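Local coordinates for DNA polymerase II large subunit (Pyrococcus horikoshii, PDB 7OEC), which is represented here by its intein, which probably cuts itself out of the polymerase precursor by protein splicing and joins the flanking sequences, at residues Val63-Glu68 against Lys154-Val159; Arg10-Ile15 against Lys51-Asn56; His78-Glu83 against Ile138-Pro143. The protein carries 2 engineered substitutions. All coordinates share one frame; numbering follows the deposited sequence.

Interaction 1 (Val63-Glu68 against Lys154-Val159); sequences VLTDIE and KKYHTV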
loop_
_atom_site.group_PDB
_atom_site.type_symbol
_atom_site.label_atom_id
_atom_site.label_comp_id
_atom_site.label_asym_id
_atom_site.label_seq_id
_atom_site.Cartn_x
_atom_site.Cartn_y
_atom_site.Cartn_z
ATOM N N VAL A 63 -12.230 6.224 3.231
ATOM C CA VAL A 63 -13.343 5.352 3.564
ATOM C C VAL A 63 -12.739 4.147 4.243
ATOM O O VAL A 63 -11.556 3.874 4.091
ATOM C CB VAL A 63 -14.079 4.915 2.288
ATOM C CG1 VAL A 63 -15.285 3.983 2.588
ATOM C CG2 VAL A 63 -14.584 6.133 1.545
ATOM N N LEU A 64 -13.541 3.439 5.018
ATOM C CA LEU A 64 -13.140 2.157 5.573
ATOM C C LEU A 64 -13.724 1.011 4.742
ATOM O O LEU A 64 -14.833 1.114 4.215
ATOM C CB LEU A 64 -13.634 2.064 7.011
ATOM C CG LEU A 64 -12.880 2.875 8.050
ATOM C CD1 LEU A 64 -13.615 2.825 9.325
ATOM C CD2 LEU A 64 -11.488 2.297 8.242
ATOM N N THR A 65 -12.974 -0.086 4.624
ATOM C CA THR A 65 -13.461 -1.235 3.874
ATOM C C THR A 65 -12.929 -2.530 4.479
ATOM O O THR A 65 -11.955 -2.542 5.222
ATOM C CB THR A 65 -13.136 -1.106 2.381
ATOM O OG1 THR A 65 -13.922 -2.061 1.658
ATOM C CG2 THR A 65 -11.704 -1.336 2.107
ATOM N N ASP A 66 -13.541 -3.634 4.098
ATOM C CA ASP A 66 -13.134 -4.933 4.609
ATOM C C ASP A 66 -11.869 -5.438 3.920
ATOM O O ASP A 66 -11.581 -5.115 2.774
ATOM C CB ASP A 66 -14.270 -5.934 4.403
ATOM C CG ASP A 66 -15.397 -5.744 5.416
ATOM O OD1 ASP A 66 -15.092 -5.289 6.553
ATOM O OD2 ASP A 66 -16.568 -6.052 5.102
ATOM N N ILE A 67 -11.094 -6.216 4.649
ATOM C CA ILE A 67 -9.948 -6.923 4.109
ATOM C C ILE A 67 -10.419 -8.338 3.772
ATOM O O ILE A 67 -10.846 -9.086 4.661
ATOM C CB ILE A 67 -8.807 -6.951 5.134
ATOM C CG1 ILE A 67 -8.329 -5.536 5.508
ATOM C CG2 ILE A 67 -7.694 -7.805 4.556
ATOM C CD1 ILE A 67 -7.564 -5.484 6.786
ATOM N N GLU A 68 -10.377 -8.698 2.486
ATOM C CA GLU A 68 -10.838 -10.008 2.040
ATOM C C GLU A 68 -9.797 -11.093 2.288
ATOM O O GLU A 68 -10.160 -12.222 2.650
ATOM C CB GLU A 68 -11.200 -9.926 0.556
ATOM C CG GLU A 68 -11.971 -11.089 0.027
ATOM C CD GLU A 68 -12.925 -10.682 -1.078
ATOM O OE1 GLU A 68 -12.878 -9.486 -1.466
ATOM O OE2 GLU A 68 -13.728 -11.544 -1.536
ATOM N N LYS A 154 -11.769 -4.799 -0.066
ATOM C CA LYS A 154 -13.033 -4.895 -0.776
ATOM C C LYS A 154 -13.357 -3.569 -1.465
ATOM O O LYS A 154 -13.266 -2.506 -0.861
ATOM C CB LYS A 154 -14.125 -5.245 0.235
ATOM C CG LYS A 154 -15.508 -5.509 -0.358
ATOM C CD LYS A 154 -15.955 -6.947 -0.074
ATOM C CE LYS A 154 -17.365 -7.229 -0.515
ATOM N NZ LYS A 154 -17.902 -8.433 0.243
ATOM N N LYS A 155 -13.712 -3.628 -2.740
ATOM C CA LYS A 155 -14.248 -2.489 -3.495
ATOM C C LYS A 155 -13.229 -1.468 -4.030
ATOM O O LYS A 155 -13.071 -1.310 -5.245
ATOM C CB LYS A 155 -15.406 -1.790 -2.736
ATOM C CG LYS A 155 -16.137 -0.754 -3.570
ATOM C CD LYS A 155 -17.409 -0.271 -2.873
ATOM C CE LYS A 155 -17.974 0.921 -3.585
ATOM N N TYR A 156 -12.541 -0.746 -3.165
ATOM C CA TYR A 156 -11.747 0.408 -3.606
ATOM C C TYR A 156 -10.324 0.083 -4.074
ATOM O O TYR A 156 -9.749 0.758 -4.952
ATOM C CB TYR A 156 -11.679 1.391 -2.436
ATOM C CG TYR A 156 -13.031 1.838 -1.977
ATOM C CD1 TYR A 156 -13.813 2.662 -2.762
ATOM C CD2 TYR A 156 -13.565 1.359 -0.817
ATOM C CE1 TYR A 156 -15.059 3.014 -2.361
ATOM C CE2 TYR A 156 -14.805 1.679 -0.443
ATOM C CZ TYR A 156 -15.542 2.533 -1.193
ATOM O OH TYR A 156 -16.800 2.882 -0.760
ATOM N N HIS A 157 -9.739 -0.933 -3.483
ATOM C CA HIS A 157 -8.422 -1.422 -3.874
ATOM C C HIS A 157 -7.324 -0.376 -3.768
ATOM O O HIS A 157 -6.321 -0.458 -4.477
ATOM C CB HIS A 157 -8.396 -2.073 -5.263
ATOM C CG HIS A 157 -9.470 -3.091 -5.479
ATOM N ND1 HIS A 157 -9.872 -4.014 -4.528
ATOM C CD2 HIS A 157 -10.274 -3.286 -6.547
ATOM C CE1 HIS A 157 -10.855 -4.751 -5.019
ATOM N NE2 HIS A 157 -11.145 -4.297 -6.226
ATOM N N THR A 158 -7.472 0.560 -2.840
ATOM C CA THR A 158 -6.430 1.503 -2.477
ATOM C C THR A 158 -6.191 1.392 -0.979
ATOM O O THR A 158 -7.036 0.887 -0.230
ATOM C CB THR A 158 -6.852 2.911 -2.824
ATOM O OG1 THR A 158 -8.078 3.168 -2.181
ATOM C CG2 THR A 158 -7.092 3.055 -4.300
ATOM N N VAL A 159 -5.002 1.823 -0.571
ATOM C CA VAL A 159 -4.542 1.714 0.802
ATOM C C VAL A 159 -3.734 2.968 1.102
ATOM O O VAL A 159 -3.339 3.726 0.204
ATOM C CB VAL A 159 -3.698 0.442 1.037
ATOM C CG1 VAL A 159 -4.529 -0.827 0.874
ATOM C CG2 VAL A 159 -2.523 0.368 0.086
#

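Interaction 2 (Arg10-Ile15 against Lys51-Asn56); sequences RILVQI and KVYSFN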
loop_
_atom_site.group_PDB
_atom_site.type_symbol
_atom_site.label_atom_id
_atom_site.label_comp_id
_atom_site.label_asym_id
_atom_site.label_seq_id
_atom_site.Cartn_x
_atom_site.Cartn_y
_atom_site.Cartn_z
ATOM N N ARG A 10 4.117 -0.092 6.329
ATOM C CA ARG A 10 3.064 0.143 7.298
ATOM C C ARG A 10 1.777 0.453 6.561
ATOM O O ARG A 10 1.787 1.077 5.490
ATOM C CB ARG A 10 3.413 1.287 8.246
ATOM C CG ARG A 10 4.436 0.906 9.316
ATOM C CD ARG A 10 5.840 0.878 8.776
ATOM N NE ARG A 10 6.308 2.183 8.292
ATOM C CZ ARG A 10 7.196 2.347 7.302
ATOM N NH1 ARG A 10 7.722 1.277 6.657
ATOM N NH2 ARG A 10 7.529 3.593 6.937
ATOM N N ILE A 11 0.667 0.007 7.131
ATOM C CA ILE A 11 -0.638 0.261 6.555
ATOM C C ILE A 11 -1.627 0.756 7.611
ATOM O O ILE A 11 -1.618 0.294 8.762
ATOM C CB ILE A 11 -1.159 -0.996 5.840
ATOM C CG1 ILE A 11 -2.425 -0.680 5.065
ATOM C CG2 ILE A 11 -1.274 -2.094 6.801
ATOM C CD1 ILE A 11 -2.762 -1.756 4.048
ATOM N N LEU A 12 -2.456 1.732 7.220
ATOM C CA LEU A 12 -3.439 2.324 8.120
ATOM C C LEU A 12 -4.705 1.477 8.155
ATOM O O LEU A 12 -5.344 1.227 7.120
ATOM C CB LEU A 12 -3.778 3.725 7.644
ATOM C CG LEU A 12 -4.671 4.573 8.545
ATOM C CD1 LEU A 12 -4.027 4.804 9.906
ATOM C CD2 LEU A 12 -5.037 5.886 7.856
ATOM N N VAL A 13 -5.038 1.005 9.352
ATOM C CA VAL A 13 -6.164 0.130 9.601
ATOM C C VAL A 13 -6.946 0.659 10.796
ATOM O O VAL A 13 -6.520 1.561 11.519
ATOM C CB VAL A 13 -5.721 -1.329 9.861
ATOM C CG1 VAL A 13 -5.075 -1.912 8.575
ATOM C CG2 VAL A 13 -4.791 -1.469 11.049
ATOM N N GLN A 14 -8.130 0.100 10.965
ATOM C CA GLN A 14 -8.960 0.335 12.126
ATOM C C GLN A 14 -9.116 -1.010 12.812
ATOM O O GLN A 14 -9.668 -1.944 12.213
ATOM C CB GLN A 14 -10.331 0.840 11.701
ATOM C CG GLN A 14 -11.068 1.316 12.922
ATOM C CD GLN A 14 -12.466 1.622 12.652
ATOM O OE1 GLN A 14 -12.861 2.774 12.745
ATOM N NE2 GLN A 14 -13.257 0.596 12.313
ATOM N N ILE A 15 -8.601 -1.132 14.033
ATOM C CA ILE A 15 -8.668 -2.391 14.770
ATOM C C ILE A 15 -9.561 -2.165 15.978
ATOM O O ILE A 15 -9.283 -1.289 16.810
ATOM C CB ILE A 15 -7.287 -2.922 15.194
ATOM C CG1 ILE A 15 -6.411 -3.209 13.963
ATOM C CG2 ILE A 15 -7.499 -4.185 16.032
ATOM C CD1 ILE A 15 -5.052 -3.651 14.264
ATOM N N LYS A 51 -10.645 -3.336 9.804
ATOM C CA LYS A 51 -10.965 -2.757 8.516
ATOM C C LYS A 51 -9.737 -1.997 8.031
ATOM O O LYS A 51 -8.868 -1.617 8.814
ATOM C CB LYS A 51 -12.190 -1.849 8.630
ATOM C CG LYS A 51 -13.514 -2.578 8.847
ATOM C CD LYS A 51 -14.595 -1.564 8.975
ATOM C CE LYS A 51 -15.921 -2.188 9.362
ATOM N NZ LYS A 51 -16.174 -3.464 8.633
ATOM N N VAL A 52 -9.638 -1.808 6.731
ATOM C CA VAL A 52 -8.528 -1.072 6.154
ATOM C C VAL A 52 -9.031 0.283 5.695
ATOM O O VAL A 52 -10.167 0.416 5.220
ATOM C CB VAL A 52 -7.856 -1.897 5.039
ATOM C CG1 VAL A 52 -8.756 -2.101 3.827
ATOM C CG2 VAL A 52 -6.575 -1.227 4.619
ATOM N N TYR A 53 -8.215 1.313 5.889
ATOM C CA TYR A 53 -8.563 2.603 5.322
ATOM C C TYR A 53 -8.164 2.677 3.851
ATOM O O TYR A 53 -7.053 2.326 3.447
ATOM C CB TYR A 53 -7.858 3.698 6.087
ATOM C CG TYR A 53 -8.458 4.037 7.443
ATOM C CD1 TYR A 53 -9.418 5.010 7.559
ATOM C CD2 TYR A 53 -8.022 3.427 8.590
ATOM C CE1 TYR A 53 -9.925 5.357 8.758
ATOM C CE2 TYR A 53 -8.528 3.768 9.820
ATOM C CZ TYR A 53 -9.487 4.738 9.894
ATOM O OH TYR A 53 -10.051 5.154 11.074
ATOM N N SER A 54 -9.090 3.120 3.051
ATOM C CA SER A 54 -8.887 3.233 1.619
ATOM C C SER A 54 -9.196 4.658 1.203
ATOM O O SER A 54 -9.719 5.461 1.962
ATOM C CB SER A 54 -9.790 2.286 0.803
ATOM O OG SER A 54 -9.489 0.936 1.040
ATOM N N PHE A 55 -8.857 4.968 -0.022
ATOM C CA PHE A 55 -9.189 6.247 -0.611
ATOM C C PHE A 55 -10.123 5.972 -1.779
ATOM O O PHE A 55 -9.808 5.147 -2.651
ATOM C CB PHE A 55 -7.932 6.984 -1.082
ATOM C CG PHE A 55 -8.157 8.440 -1.336
ATOM C CD1 PHE A 55 -8.342 8.931 -2.620
ATOM C CD2 PHE A 55 -8.248 9.321 -0.263
ATOM C CE1 PHE A 55 -8.578 10.278 -2.812
ATOM C CE2 PHE A 55 -8.493 10.665 -0.464
ATOM C CZ PHE A 55 -8.643 11.144 -1.733
ATOM N N ASN A 56 -11.289 6.630 -1.764
ATOM C CA ASN A 56 -12.283 6.509 -2.808
ATOM C C ASN A 56 -12.047 7.637 -3.798
ATOM O O ASN A 56 -12.387 8.809 -3.507
ATOM C CB ASN A 56 -13.688 6.603 -2.250
ATOM C CG ASN A 56 -14.691 6.554 -3.328
ATOM O OD1 ASN A 56 -14.343 6.332 -4.494
ATOM N ND2 ASN A 56 -15.945 6.710 -2.973
HETATM O O HOH W 1 -4.736 1.607 4.390
#

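Interaction 3 (His78-Glu83 against Ile138-Pro143); sequences HLIRFE and IEFIEP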
loop_
_atom_site.group_PDB
_atom_site.type_symbol
_atom_site.label_atom_id
_atom_site.label_comp_id
_atom_site.label_asym_id
_atom_site.label_seq_id
_atom_site.Cartn_x
_atom_site.Cartn_y
_atom_site.Cartn_z
ATOM N N HIS A 78 12.814 -7.338 -8.217
ATOM C CA HIS A 78 13.372 -6.213 -7.529
ATOM C C HIS A 78 12.239 -5.383 -6.972
ATOM O O HIS A 78 11.070 -5.471 -7.372
ATOM C CB HIS A 78 14.123 -5.332 -8.512
ATOM C CG HIS A 78 15.437 -5.886 -8.938
ATOM N ND1 HIS A 78 15.608 -7.196 -9.332
ATOM C CD2 HIS A 78 16.660 -5.308 -9.003
ATOM C CE1 HIS A 78 16.882 -7.405 -9.613
ATOM N NE2 HIS A 78 17.531 -6.262 -9.471
ATOM N N LEU A 79 12.594 -4.575 -6.033
ATOM C CA LEU A 79 11.661 -3.573 -5.603
ATOM C C LEU A 79 12.091 -2.243 -6.184
ATOM O O LEU A 79 13.229 -2.052 -6.616
ATOM C CB LEU A 79 11.666 -3.486 -4.088
ATOM C CG LEU A 79 11.331 -4.729 -3.280
ATOM C CD1 LEU A 79 11.581 -4.445 -1.772
ATOM C CD2 LEU A 79 9.943 -5.130 -3.464
ATOM N N ILE A 80 11.150 -1.315 -6.178
ATOM C CA ILE A 80 11.405 0.084 -6.466
ATOM C C ILE A 80 11.076 0.882 -5.212
ATOM O O ILE A 80 10.018 0.686 -4.601
ATOM C CB ILE A 80 10.582 0.550 -7.681
ATOM C CG1 ILE A 80 10.991 -0.284 -8.914
ATOM C CG2 ILE A 80 10.805 2.028 -7.950
ATOM C CD1 ILE A 80 10.225 0.082 -10.097
ATOM N N ARG A 81 11.980 1.767 -4.834
ATOM C CA ARG A 81 11.779 2.667 -3.716
ATOM C C ARG A 81 11.598 4.078 -4.244
ATOM O O ARG A 81 12.394 4.566 -5.056
ATOM C CB ARG A 81 12.982 2.613 -2.780
ATOM C CG ARG A 81 12.879 3.541 -1.570
ATOM C CD ARG A 81 14.133 3.390 -0.752
ATOM N NE ARG A 81 14.252 4.411 0.268
ATOM C CZ ARG A 81 13.656 4.372 1.449
ATOM N NH1 ARG A 81 12.857 3.344 1.779
ATOM N NH2 ARG A 81 13.917 5.364 2.306
ATOM N N PHE A 82 10.544 4.719 -3.787
ATOM C CA PHE A 82 10.232 6.100 -4.090
ATOM C C PHE A 82 10.502 6.937 -2.859
ATOM O O PHE A 82 9.946 6.667 -1.787
ATOM C CB PHE A 82 8.757 6.195 -4.449
ATOM C CG PHE A 82 8.394 5.359 -5.620
ATOM C CD1 PHE A 82 8.715 5.775 -6.897
ATOM C CD2 PHE A 82 7.781 4.144 -5.439
ATOM C CE1 PHE A 82 8.443 5.011 -7.976
ATOM C CE2 PHE A 82 7.419 3.365 -6.538
ATOM C CZ PHE A 82 7.756 3.798 -7.821
ATOM N N GLU A 83 11.345 7.941 -3.015
ATOM C CA GLU A 83 11.620 8.913 -1.978
ATOM C C GLU A 83 10.908 10.167 -2.400
ATOM O O GLU A 83 11.111 10.646 -3.525
ATOM C CB GLU A 83 13.127 9.169 -1.864
ATOM C CG GLU A 83 13.813 7.810 -1.602
ATOM C CD GLU A 83 15.315 7.873 -1.465
ATOM O OE1 GLU A 83 15.855 8.993 -1.616
ATOM O OE2 GLU A 83 15.943 6.808 -1.182
ATOM N N ILE A 138 14.139 7.861 -7.232
ATOM C CA ILE A 138 13.662 6.508 -7.452
ATOM C C ILE A 138 14.871 5.590 -7.474
ATOM O O ILE A 138 15.872 5.883 -8.140
ATOM C CB ILE A 138 12.885 6.403 -8.767
ATOM C CG1 ILE A 138 11.758 7.419 -8.731
ATOM C CG2 ILE A 138 12.339 4.972 -8.951
ATOM C CD1 ILE A 138 10.929 7.394 -9.985
ATOM N N GLU A 139 14.788 4.500 -6.711
ATOM C CA GLU A 139 15.861 3.525 -6.613
ATOM C C GLU A 139 15.366 2.124 -6.912
ATOM O O GLU A 139 14.285 1.744 -6.473
ATOM C CB GLU A 139 16.412 3.415 -5.180
ATOM C CG GLU A 139 16.901 4.714 -4.594
ATOM C CD GLU A 139 17.658 4.499 -3.336
ATOM O OE1 GLU A 139 17.196 3.742 -2.471
ATOM O OE2 GLU A 139 18.738 5.070 -3.228
ATOM N N PHE A 140 16.173 1.344 -7.584
ATOM C CA PHE A 140 15.895 -0.071 -7.783
ATOM C C PHE A 140 16.650 -0.812 -6.697
ATOM O O PHE A 140 17.831 -0.530 -6.444
ATOM C CB PHE A 140 16.401 -0.561 -9.132
ATOM C CG PHE A 140 15.453 -0.348 -10.247
ATOM C CD1 PHE A 140 15.641 0.701 -11.137
ATOM C CD2 PHE A 140 14.396 -1.201 -10.445
ATOM C CE1 PHE A 140 14.761 0.909 -12.185
ATOM C CE2 PHE A 140 13.531 -0.998 -11.501
ATOM C CZ PHE A 140 13.720 0.063 -12.362
ATOM N N ILE A 141 15.966 -1.741 -6.025
ATOM C CA ILE A 141 16.505 -2.408 -4.844
ATOM C C ILE A 141 16.455 -3.910 -5.064
ATOM O O ILE A 141 15.419 -4.439 -5.469
ATOM C CB ILE A 141 15.730 -1.975 -3.587
ATOM C CG1 ILE A 141 16.006 -0.472 -3.412
ATOM C CG2 ILE A 141 16.096 -2.842 -2.373
ATOM C CD1 ILE A 141 15.304 0.054 -2.292
ATOM N N GLU A 142 17.573 -4.595 -4.820
ATOM C CA GLU A 142 17.596 -6.045 -4.957
ATOM C C GLU A 142 16.683 -6.614 -3.881
ATOM O O GLU A 142 16.631 -6.038 -2.791
ATOM C CB GLU A 142 19.022 -6.542 -4.730
ATOM C CG GLU A 142 19.963 -6.338 -5.923
ATOM C CD GLU A 142 19.855 -7.429 -6.960
ATOM O OE1 GLU A 142 19.057 -8.377 -6.777
ATOM O OE2 GLU A 142 20.574 -7.347 -7.977
ATOM N N PRO A 143 15.915 -7.671 -4.153
ATOM C CA PRO A 143 14.983 -8.139 -3.141
ATOM C C PRO A 143 15.739 -8.465 -1.868
ATOM O O PRO A 143 16.703 -9.238 -1.899
ATOM C CB PRO A 143 14.348 -9.395 -3.760
ATOM C CG PRO A 143 15.372 -9.823 -4.856
ATOM C CD PRO A 143 15.859 -8.506 -5.375
#

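Interaction 1 (Val63-Glu68 against Lys154-Val159)
Two hydrogen bonds tie Thr65 and Asp66 to the main chain of Lys154. Lys154 N donates to Asp66 O over 2.9 Å in an almost straight bond. Thr65 OG1 donates to Lys154 O at 2.6 Å, tilted from the plane of that carbonyl. The first torsion of Thr65 puts OG1 anti to its own backbone N (chi1 -165°), which turns the hydroxyl to the lysine. Lys154 O also accepts from Tyr156 N at 3.0 Å, and the two donors reach it from opposite faces of its plane, so the oxygen is gripped twice. The bond to Tyr156 N closes a classic gamma turn centred on Lys155 (phi 80°, psi -66°), through which the chain leaves strand 147-153. The turn packs against strand 61-74, in the beta-rich Hint fold expected of an intein splicing domain, and strand 158-161 follows it.

Apolar contact gathers round Tyr156. Val63 CG1 rests 3.8 Å from Tyr156 OH and equally close to CE2, the two side chains crossing at about a right angle. Thr65 CB stands at the edge of the ring, 4.1 Å from Tyr156 CD2. Over one face lies Lys155 CG, 4.0 Å above the plane and central, so the tyrosine is packed by its own neighbour as well as by the opposing strand.

Charged groups border the contact without closing an ion pair across it. Lys154 NZ stays 5.4 Å from Glu68 OE1 and slightly farther from Asp66 OD2, near enough for probable weak attraction. Asp66 OD1 is instead salt-bridged to Lys51 NZ. The side chain of Glu68, exposed at the rim of the contact, lies about 4 Å from a bound zinc ion.

Interaction 2 (Arg10-Ile15 against Lys51-Asn56)
First torsions set Leu12 against Tyr53: CG of Leu12 is anti to its backbone N (chi1 -173°), and CG of Tyr53 is anti to its carbonyl carbon (chi1 -76°). The leucine branch thus leans on the ring, Leu12 CG lying 3.5 Å from Tyr53 CD2. Leu12 CD2 makes an off-centre CH-pi contact, 4.3 Å from the centroid of the Tyr53 ring. At the edge of the same ring Val13 O lies near the plane beside CE2, and Gln14 CB touches CE2 as well.

The backbones form a short antiparallel ladder. Gln14 and Lys51 are a hydrogen-bonded pair, with Gln14 N to Lys51 O at 2.8 Å and Lys51 N to Gln14 O at 2.9 Å. Val13 and Val52 follow as a non-hydrogen-bonded pair, and Tyr53 N then reaches Leu12 O at 3.1 Å. Beyond this bond the strands, whose directions differ by 131°, splay apart. A water bridges the two carbonyls there, 2.8 Å from Leu12 O and 2.6 Å from Tyr53 O.

The side chains sort onto two faces. Val13 and Val52 share one, where Val52 CG2 also meets Ile11 CD1 at 3.9 Å in a small aliphatic cluster. On the other, Gln14 and Lys51 run side by side in the same direction; the ammonium group of Lys51 continues to a salt bridge with Asp66.

Both strands belong to the large antiparallel sheet of the Hint-type splicing domain. Strand 18-23 also pairs with strand 10-15, strand 61-74 pairs with the far side of strand 50-56, and strand 147-153 supplies Leu151 and Ala153 against Ile11 and Val52.

Interaction 3 (His78-Glu83 against Ile138-Pro143)
Leu79 and Arg81 are joined to Ile141 and Glu139 by four backbone hydrogen bonds, two for each antiparallel pair. In one pair Arg81 N donates to Glu139 O at 2.8 Å and Glu139 N returns to Arg81 O; in the other Leu79 and Ile141 exchange the same two bonds. Ile80 with Phe140 and Phe82 with Ile138 are the intervening non-hydrogen-bonded pairs. CA-H...O contacts supplement this regular ladder, as from Ile80 CA to Glu139 O at 3.3 Å.

Along the first strand Arg81 NE forms a salt bridge to Glu83 OE2 at 3.3 Å, the oxygen lying near the guanidinium plane. The arginine runs straight from CG, which is anti to the backbone N (chi1 179°), and Ile141 CD1 packs 3.5 Å from Arg81 CB. On the opposite face Ile80 CG2 presses tightly on Ile138 CG2 at 3.5 Å and also sits over one face of the Phe82 ring, toward its rim, and Ile80 CG1 lies beside the Phe140 ring. Phe82 CD1 leans on Ile138 CG1 at 3.9 Å.

At the ladder's end Pro143 CD lies 4.1 Å above one face of the His78 ring, toward its rim, and His78 NE2 lies 3.6 Å from Glu142 OE2, without a hydrogen bond. An alanine at His78 removes the imidazole, and would probably open a gap beside Pro143 CD and leave the Glu142 carboxylate freer to turn.

These are the central strands of a four-stranded antiparallel sheet: strand 89-93 flanks 79-84 and offers Glu91 to Arg81 NH1, while strand 119-123 borders 130-141.

How the interactions relate
Interactions 1 and 2 are neighbours, their centres 8 Å apart, and both reach the large antiparallel sheet, in which strands 50-56 and 61-74 lie side by side. They touch directly: Thr158 probably hydrogen-bonds to Phe55 and Ser54, and Leu64 packs on Tyr53. Interaction 3 sits across the chain's centre in a separate four-stranded sheet, its centre about 26 Å from that of interaction 1 and 24 Å from that of interaction 2. Along the chain, interaction 2 closes first; interaction 1 then spans a long loop that encloses interaction 3. The contacts thus join parts of the chain far apart in sequence, consistent with the compact splicing domain expected of an intein.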